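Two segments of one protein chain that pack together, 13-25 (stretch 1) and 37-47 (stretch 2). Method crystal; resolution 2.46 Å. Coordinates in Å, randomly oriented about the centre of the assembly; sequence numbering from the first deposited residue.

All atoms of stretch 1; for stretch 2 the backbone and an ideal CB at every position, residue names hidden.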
ATOM      1  N   TYR A  13      -6.879   3.669 -13.064  1.00 22.09           N
ATOM      2  CA  TYR A  13      -6.667   2.486 -12.235  1.00 18.40           C
ATOM      3  C   TYR A  13      -6.820   1.174 -13.000  1.00 27.64           C
ATOM      4  O   TYR A  13      -7.531   1.103 -14.002  1.00 19.76           O
ATOM      5  CB  TYR A  13      -7.634   2.501 -11.046  1.00 27.32           C
ATOM      6  CG  TYR A  13      -9.098   2.419 -11.426  1.00 19.76           C
ATOM      7  CD1 TYR A  13      -9.782   3.540 -11.881  1.00 17.46           C
ATOM      8  CD2 TYR A  13      -9.796   1.225 -11.315  1.00 17.45           C
ATOM      9  CE1 TYR A  13     -11.118   3.469 -12.227  1.00 17.92           C
ATOM     10  CE2 TYR A  13     -11.133   1.145 -11.656  1.00 18.01           C
ATOM     11  CZ  TYR A  13     -11.789   2.271 -12.111  1.00 27.36           C
ATOM     12  OH  TYR A  13     -13.122   2.196 -12.454  1.00 24.60           O
ATOM     13  N   LEU A  14      -6.135   0.139 -12.520  1.00 19.39           N
ATOM     14  CA  LEU A  14      -6.328  -1.212 -13.032  1.00 25.91           C
ATOM     15  C   LEU A  14      -7.458  -1.893 -12.277  1.00 23.06           C
ATOM     16  O   LEU A  14      -7.613  -1.706 -11.070  1.00 23.58           O
ATOM     17  CB  LEU A  14      -5.050  -2.045 -12.912  1.00 27.58           C
ATOM     18  CG  LEU A  14      -3.885  -1.750 -13.856  1.00 39.12           C
ATOM     19  CD1 LEU A  14      -2.841  -2.852 -13.755  1.00 43.03           C
ATOM     20  CD2 LEU A  14      -4.362  -1.593 -15.289  1.00 42.10           C
ATOM     21  N   GLU A  15      -8.241  -2.693 -12.991  1.00 28.11           N
ATOM     22  CA  GLU A  15      -9.368  -3.385 -12.387  1.00 32.41           C
ATOM     23  C   GLU A  15      -9.457  -4.814 -12.905  1.00 36.26           C
ATOM     24  O   GLU A  15      -9.416  -5.051 -14.111  1.00 31.13           O
ATOM     25  CB  GLU A  15     -10.669  -2.629 -12.667  1.00 37.37           C
ATOM     26  CG  GLU A  15     -11.879  -3.142 -11.905  1.00 47.42           C
ATOM     27  CD  GLU A  15     -13.100  -2.258 -12.097  1.00 66.68           C
ATOM     28  OE1 GLU A  15     -12.953  -1.152 -12.658  1.00 79.20           O
ATOM     29  OE2 GLU A  15     -14.206  -2.665 -11.691  1.00 65.98           O
ATOM     30  N   LYS A  16      -9.562  -5.764 -11.983  1.00 37.02           N
ATOM     31  CA  LYS A  16      -9.711  -7.168 -12.337  1.00 28.67           C
ATOM     32  C   LYS A  16     -10.372  -7.913 -11.188  1.00 25.25           C
ATOM     33  O   LYS A  16      -9.997  -7.735 -10.029  1.00 29.09           O
ATOM     34  CB  LYS A  16      -8.355  -7.796 -12.672  1.00 27.02           C
ATOM     35  CG  LYS A  16      -8.449  -9.183 -13.296  1.00 28.82           C
ATOM     36  CD  LYS A  16      -7.074  -9.816 -13.422  1.00 47.51           C
ATOM     37  CE  LYS A  16      -7.082 -11.016 -14.356  1.00 57.79           C
ATOM     38  NZ  LYS A  16      -7.891 -12.143 -13.819  1.00 70.60           N
ATOM     39  N   GLY A  17     -11.355  -8.746 -11.510  1.00 27.32           N
ATOM     40  CA  GLY A  17     -12.081  -9.480 -10.492  1.00 32.13           C
ATOM     41  C   GLY A  17     -13.460  -8.902 -10.272  1.00 28.23           C
ATOM     42  O   GLY A  17     -13.811  -7.882 -10.864  1.00 27.53           O
ATOM     43  N   GLU A  18     -14.247  -9.551  -9.418  1.00 35.76           N
ATOM     44  CA  GLU A  18     -15.647  -9.175  -9.253  1.00 45.11           C
ATOM     45  C   GLU A  18     -16.091  -9.083  -7.792  1.00 46.18           C
ATOM     46  O   GLU A  18     -16.908  -8.230  -7.443  1.00 61.61           O
ATOM     47  CB  GLU A  18     -16.541 -10.173  -9.997  1.00 50.73           C
ATOM     48  CG  GLU A  18     -16.020 -10.562 -11.373  1.00 60.50           C
ATOM     49  CD  GLU A  18     -16.791 -11.703 -11.998  1.00 78.39           C
ATOM     50  OE1 GLU A  18     -17.378 -12.513 -11.251  1.00 84.02           O
ATOM     51  OE2 GLU A  18     -16.800 -11.792 -13.244  1.00 83.41           O
ATOM     52  N   GLY A  19     -15.556  -9.956  -6.945  1.00 34.04           N
ATOM     53  CA  GLY A  19     -16.015 -10.059  -5.569  1.00 33.02           C
ATOM     54  C   GLY A  19     -15.577  -8.941  -4.639  1.00 39.15           C
ATOM     55  O   GLY A  19     -15.701  -7.759  -4.961  1.00 38.35           O
ATOM     56  N   THR A  20     -15.072  -9.328  -3.471  1.00 40.82           N
ATOM     57  CA  THR A  20     -14.631  -8.377  -2.454  1.00 39.50           C
ATOM     58  C   THR A  20     -13.500  -7.497  -2.976  1.00 38.24           C
ATOM     59  O   THR A  20     -12.502  -8.003  -3.488  1.00 39.26           O
ATOM     60  CB  THR A  20     -14.165  -9.106  -1.178  1.00 43.57           C
ATOM     61  OG1 THR A  20     -15.121 -10.113  -0.824  1.00 56.72           O
ATOM     62  CG2 THR A  20     -14.004  -8.128  -0.023  1.00 39.51           C
ATOM     63  N   PRO A  21     -13.657  -6.170  -2.854  1.00 34.05           N
ATOM     64  CA  PRO A  21     -12.670  -5.234  -3.402  1.00 29.82           C
ATOM     65  C   PRO A  21     -11.376  -5.157  -2.597  1.00 24.47           C
ATOM     66  O   PRO A  21     -11.402  -4.946  -1.385  1.00 28.22           O
ATOM     67  CB  PRO A  21     -13.409  -3.893  -3.368  1.00 28.93           C
ATOM     68  CG  PRO A  21     -14.378  -4.033  -2.251  1.00 28.26           C
ATOM     69  CD  PRO A  21     -14.817  -5.471  -2.274  1.00 34.53           C
ATOM     70  N   ILE A  22     -10.253  -5.339  -3.284  1.00 24.97           N
ATOM     71  CA  ILE A  22      -8.938  -5.114  -2.698  1.00 24.57           C
ATOM     72  C   ILE A  22      -8.279  -3.923  -3.381  1.00 25.94           C
ATOM     73  O   ILE A  22      -7.957  -3.981  -4.569  1.00 23.11           O
ATOM     74  CB  ILE A  22      -8.025  -6.349  -2.832  1.00 30.34           C
ATOM     75  CG1 ILE A  22      -8.619  -7.545  -2.089  1.00 34.09           C
ATOM     76  CG2 ILE A  22      -6.629  -6.040  -2.309  1.00 23.07           C
ATOM     77  CD1 ILE A  22      -7.780  -8.800  -2.192  1.00 27.49           C
ATOM     78  N   VAL A  23      -8.090  -2.839  -2.634  1.00 20.70           N
ATOM     79  CA  VAL A  23      -7.455  -1.647  -3.181  1.00 21.09           C
ATOM     80  C   VAL A  23      -5.965  -1.639  -2.856  1.00 26.23           C
ATOM     81  O   VAL A  23      -5.570  -1.697  -1.691  1.00 20.50           O
ATOM     82  CB  VAL A  23      -8.111  -0.360  -2.651  1.00 20.19           C
ATOM     83  CG1 VAL A  23      -7.422   0.863  -3.233  1.00 16.97           C
ATOM     84  CG2 VAL A  23      -9.595  -0.350  -2.990  1.00 20.50           C
ATOM     85  N   ILE A  24      -5.146  -1.564  -3.899  1.00 24.97           N
ATOM     86  CA  ILE A  24      -3.701  -1.673  -3.767  1.00 19.48           C
ATOM     87  C   ILE A  24      -2.999  -0.326  -3.911  1.00 24.17           C
ATOM     88  O   ILE A  24      -3.206   0.389  -4.889  1.00 30.12           O
ATOM     89  CB  ILE A  24      -3.130  -2.646  -4.814  1.00 29.76           C
ATOM     90  CG1 ILE A  24      -3.522  -4.083  -4.473  1.00 30.95           C
ATOM     91  CG2 ILE A  24      -1.622  -2.515  -4.900  1.00 26.24           C
ATOM     92  CD1 ILE A  24      -2.992  -5.105  -5.453  1.00 34.62           C
ATOM     93  N   LEU A  25      -2.165   0.012  -2.933  1.00 22.62           N
ATOM     94  CA  LEU A  25      -1.384   1.242  -2.984  1.00 22.52           C
ATOM     95  C   LEU A  25       0.104   0.945  -3.127  1.00 24.76           C
ATOM     96  O   LEU A  25       0.746   0.474  -2.189  1.00 27.25           O
ATOM     97  CB  LEU A  25      -1.627   2.085  -1.735  1.00 23.11           C
ATOM     98  CG  LEU A  25      -3.044   2.618  -1.538  1.00 33.33           C
ATOM     99  CD1 LEU A  25      -3.130   3.411  -0.247  1.00 34.99           C
ATOM    100  CD2 LEU A  25      -3.457   3.472  -2.724  1.00 39.55           C
ATOM    101  N   UNK A  37       1.468 -10.695  -9.448  1.00 40.50           N
ATOM    102  CA  UNK A  37       1.154 -11.876  -8.667  1.00 37.27           C
ATOM    103  C   UNK A  37      -0.209 -11.783  -8.010  1.00 32.82           C
ATOM    104  O   UNK A  37      -0.981 -12.741  -8.026  1.00 34.72           O
ATOM    105  CB  UNK A  37       2.229 -12.102  -7.602  1.00 37.27           C
ATOM    106  N   UNK A  38      -0.506 -10.624  -7.430  1.00 24.66           N
ATOM    107  CA  UNK A  38      -1.793 -10.405  -6.779  1.00 26.98           C
ATOM    108  C   UNK A  38      -2.913 -10.288  -7.814  1.00 33.99           C
ATOM    109  O   UNK A  38      -4.013 -10.808  -7.614  1.00 38.54           O
ATOM    110  CB  UNK A  38      -1.742  -9.148  -5.908  1.00 26.98           C
ATOM    111  N   UNK A  39      -2.620  -9.620  -8.927  1.00 35.33           N
ATOM    112  CA  UNK A  39      -3.601  -9.410  -9.991  1.00 39.47           C
ATOM    113  C   UNK A  39      -3.981 -10.721 -10.686  1.00 46.13           C
ATOM    114  O   UNK A  39      -5.046 -10.825 -11.283  1.00 48.73           O
ATOM    115  CB  UNK A  39      -3.053  -8.417 -11.018  1.00 39.47           C
ATOM    116  N   UNK A  40      -3.115 -11.726 -10.613  1.00 44.42           N
ATOM    117  CA  UNK A  40      -3.404 -12.998 -11.272  1.00 47.38           C
ATOM    118  C   UNK A  40      -4.083 -13.993 -10.337  1.00 45.78           C
ATOM    119  O   UNK A  40      -4.863 -14.838 -10.777  1.00 46.29           O
ATOM    120  CB  UNK A  40      -2.113 -13.607 -11.822  1.00 47.38           C
ATOM    121  N   UNK A  41      -3.796 -13.879  -9.046  1.00 27.05           N
ATOM    122  CA  UNK A  41      -4.252 -14.860  -8.068  1.00 36.89           C
ATOM    123  C   UNK A  41      -5.655 -14.570  -7.529  1.00 35.80           C
ATOM    124  O   UNK A  41      -6.579 -15.355  -7.725  1.00 35.35           O
ATOM    125  CB  UNK A  41      -3.261 -14.919  -6.904  1.00 36.89           C
ATOM    126  N   UNK A  42      -5.804 -13.433  -6.858  1.00 35.80           N
ATOM    127  CA  UNK A  42      -7.015 -13.134  -6.094  1.00 34.59           C
ATOM    128  C   UNK A  42      -8.315 -12.871  -6.876  1.00 29.36           C
ATOM    129  O   UNK A  42      -9.394 -13.165  -6.362  1.00 31.73           O
ATOM    130  CB  UNK A  42      -6.730 -11.905  -5.228  1.00 34.59           C
ATOM    131  N   UNK A  43      -8.240 -12.313  -8.100  1.00 34.65           N
ATOM    132  CA  UNK A  43      -9.527 -12.168  -8.793  1.00 42.40           C
ATOM    133  C   UNK A  43     -10.179 -13.500  -9.156  1.00 47.56           C
ATOM    134  O   UNK A  43     -11.393 -13.552  -9.351  1.00 54.49           O
ATOM    135  CB  UNK A  43      -9.334 -11.342 -10.066  1.00 42.40           C
ATOM    136  N   UNK A  44      -9.382 -14.559  -9.241  1.00 47.35           N
ATOM    137  CA  UNK A  44      -9.911 -15.885  -9.532  1.00 53.89           C
ATOM    138  C   UNK A  44     -10.274 -16.612  -8.242  1.00 45.15           C
ATOM    139  O   UNK A  44     -10.700 -17.767  -8.263  1.00 42.85           O
ATOM    140  CB  UNK A  44      -8.898 -16.702 -10.336  1.00 53.89           C
ATOM    141  N   UNK A  45     -10.105 -15.923  -7.118  1.00 39.89           N
ATOM    142  CA  UNK A  45     -10.445 -16.484  -5.816  1.00 44.24           C
ATOM    143  C   UNK A  45     -11.634 -15.754  -5.199  1.00 42.48           C
ATOM    144  O   UNK A  45     -11.937 -15.928  -4.018  1.00 45.48           O
ATOM    145  CB  UNK A  45      -9.239 -16.417  -4.876  1.00 44.24           C
ATOM    146  N   UNK A  46     -12.302 -14.934  -6.006  1.00 43.02           N
ATOM    147  CA  UNK A  46     -13.490 -14.226  -5.569  1.00 40.57           C
ATOM    148  C   UNK A  46     -13.222 -12.836  -5.023  1.00 43.10           C
ATOM    149  O   UNK A  46     -13.968 -12.343  -4.177  1.00 42.30           O
ATOM    150  CB  UNK A  46     -14.209 -15.054  -4.502  1.00 40.57           C
ATOM    151  N   UNK A  47     -12.160 -12.199  -5.505  1.00 41.63           N
ATOM    152  CA  UNK A  47     -11.813 -10.857  -5.047  1.00 41.46           C
ATOM    153  C   UNK A  47     -11.730  -9.854  -6.192  1.00 39.58           C
ATOM    154  O   UNK A  47     -11.458 -10.217  -7.334  1.00 26.48           O
ATOM    155  CB  UNK A  47     -10.480 -10.891  -4.296  1.00 41.46           C
TER

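Position 37 lies on a helix, with phi/psi of -65/-44°, and its ideal CB has nothing of stretch 1 close by. The visible contact therefore sets no requirement; the residue is Gly 37, whose O accepts a helical hydrogen bond from the N of position 41 at 3.2 Å.

At position 38 the CA-to-CB bond points toward stretch 1, and the ideal CB stands 4.3 Å from CD1 of Ile 24. A methyl-rich neighbour at that range favours an apolar side chain; alanine, valine or another aliphatic residue could answer it. The deposited Val 38, chi1 t, brings CG1 to 3.8 Å from CD1 of Ile 24.

Position 39 points sideways, its ideal CB 4.9 Å from CD of Lys 16, with Leu 14 further along the strand. Both offer carbon, so a side chain long enough to reach along them, such as leucine, isoleucine or methionine, would suit. Ile 39 is found: CG2 packs 3.7 Å from CD of Lys 16, and CD1 comes 4.4 Å from CD1 of Leu 14.

Positions 40 and 41 both point away from stretch 1, so many side chains would do. They are Asp 40, whose end turns back somewhat without making contact, and Tyr 41, whose side chain makes no contact with stretch 1.

Position 42 points toward stretch 1, its ideal CB 4.5 Å from CD1 of Ile 22. Either an aliphatic or an aromatic group could meet that methyl; the CB distance alone does not choose between them. Phe 42, chi1 m, sets CD1 4.2 Å from CD1 of Ile 22.

Position 43 is the tightest: its ideal CB is 3.3 Å from CA of Gly 17 and 3.7 Å from O of Lys 16. A compact side chain is indicated, and phi of -66° admits proline. Pro 43 is deposited; its CB lies 3.5 Å from CA of Gly 17, and its CG lies 3.6 Å from NZ of Lys 16.

Position 44 has a sideways CB, 5.8 Å from NZ of Lys 16, and that ammonium is near enough for a longer side chain. An acid would be the natural complement, though polar groups would also serve. Glu 44 turns its end inward, and OE2 forms a salt bridge with NZ of Lys 16 at 3.2 Å; its high B factors advise caution about the exact geometry.

Position 45 is out of reach and unconstrained here; it is Lys 45.

Position 46 has phi/psi of 93/29°, where a CB would jam against the preceding carbonyl O. Glycine is called for by the backbone alone. O of Gly 46 accepts a hydrogen bond from N of Thr 20 (3.3 Å, 141°).

Position 47 pairs in parallel with Thr 20, and both side chains lie on one sheet face. Its ideal CB is 4.0 Å from CD1 of Ile 22, so a large aliphatic or aromatic group suits. Tyr 47 places CD1 3.9 Å from CD1 of Ile 22 and 3.8 Å from CB of Thr 20; its hydroxyl is hydrogen-bonded elsewhere in the structure.

Stretch 2, residues 37-47: GVIDYFPEKGY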
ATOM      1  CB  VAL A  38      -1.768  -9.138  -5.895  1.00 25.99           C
ATOM      2  CG1 VAL A  38      -3.135  -8.886  -5.270  1.00 19.24           C
ATOM      3  CG2 VAL A  38      -0.703  -9.268  -4.819  1.00 19.94           C
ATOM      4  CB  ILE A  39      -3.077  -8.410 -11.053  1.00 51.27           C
ATOM      5  CG1 ILE A  39      -2.559  -7.135 -10.391  1.00 52.36           C
ATOM      6  CG2 ILE A  39      -4.165  -8.042 -12.050  1.00 53.84           C
ATOM      7  CD1 ILE A  39      -1.659  -6.315 -11.295  1.00 54.80           C
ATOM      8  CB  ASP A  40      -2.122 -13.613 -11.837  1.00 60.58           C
ATOM      9  CG  ASP A  40      -1.716 -12.998 -13.162  1.00 78.93           C
ATOM     10  OD1 ASP A  40      -2.592 -12.428 -13.846  1.00 78.33           O
ATOM     11  OD2 ASP A  40      -0.524 -13.090 -13.521  1.00 93.17           O
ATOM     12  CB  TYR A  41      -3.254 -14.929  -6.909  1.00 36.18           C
ATOM     13  CG  TYR A  41      -3.572 -15.974  -5.865  1.00 33.89           C
ATOM     14  CD1 TYR A  41      -3.223 -17.305  -6.058  1.00 40.53           C
ATOM     15  CD2 TYR A  41      -4.206 -15.628  -4.679  1.00 34.46           C
ATOM     16  CE1 TYR A  41      -3.507 -18.264  -5.101  1.00 43.28           C
ATOM     17  CE2 TYR A  41      -4.493 -16.578  -3.716  1.00 39.30           C
ATOM     18  CZ  TYR A  41      -4.140 -17.893  -3.933  1.00 46.57           C
ATOM     19  OH  TYR A  41      -4.426 -18.840  -2.977  1.00 51.44           O
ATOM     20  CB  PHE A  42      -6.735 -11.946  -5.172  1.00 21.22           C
ATOM     21  CG  PHE A  42      -5.827 -12.285  -4.027  1.00 27.83           C
ATOM     22  CD1 PHE A  42      -6.347 -12.727  -2.822  1.00 25.42           C
ATOM     23  CD2 PHE A  42      -4.451 -12.194  -4.166  1.00 22.49           C
ATOM     24  CE1 PHE A  42      -5.512 -13.054  -1.769  1.00 35.11           C
ATOM     25  CE2 PHE A  42      -3.612 -12.520  -3.116  1.00 26.96           C
ATOM     26  CZ  PHE A  42      -4.143 -12.951  -1.918  1.00 28.13           C
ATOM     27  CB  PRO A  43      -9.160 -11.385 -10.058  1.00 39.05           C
ATOM     28  CG  PRO A  43      -7.718 -11.599 -10.232  1.00 41.85           C
ATOM     29  CD  PRO A  43      -7.156 -11.658  -8.850  1.00 34.20           C
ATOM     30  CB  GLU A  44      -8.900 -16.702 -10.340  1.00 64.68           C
ATOM     31  CG  GLU A  44      -8.403 -16.002 -11.597  1.00 75.19           C
ATOM     32  CD  GLU A  44      -9.483 -15.840 -12.654  1.00 87.25           C
ATOM     33  OE1 GLU A  44     -10.519 -16.535 -12.567  1.00 94.33           O
ATOM     34  OE2 GLU A  44      -9.294 -15.013 -13.571  1.00 89.91           O
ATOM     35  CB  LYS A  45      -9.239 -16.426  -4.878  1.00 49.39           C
ATOM     36  CG  LYS A  45      -8.113 -17.373  -5.263  1.00 59.28           C
ATOM     37  CD  LYS A  45      -8.520 -18.822  -5.046  1.00 68.28           C
ATOM     38  CE  LYS A  45      -7.414 -19.780  -5.456  1.00 74.57           C
ATOM     39  NZ  LYS A  45      -7.192 -19.774  -6.928  1.00 84.61           N
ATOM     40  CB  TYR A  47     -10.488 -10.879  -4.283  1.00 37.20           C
ATOM     41  CG  TYR A  47     -10.553 -11.647  -2.985  1.00 36.57           C
ATOM     42  CD1 TYR A  47     -10.985 -11.037  -1.816  1.00 34.22           C
ATOM     43  CD2 TYR A  47     -10.187 -12.985  -2.931  1.00 36.54           C
ATOM     44  CE1 TYR A  47     -11.049 -11.738  -0.627  1.00 32.48           C
ATOM     45  CE2 TYR A  47     -10.245 -13.693  -1.746  1.00 34.97           C
ATOM     46  CZ  TYR A  47     -10.678 -13.065  -0.599  1.00 32.74           C
ATOM     47  OH  TYR A  47     -10.738 -13.770   0.581  1.00 44.53           O
TER
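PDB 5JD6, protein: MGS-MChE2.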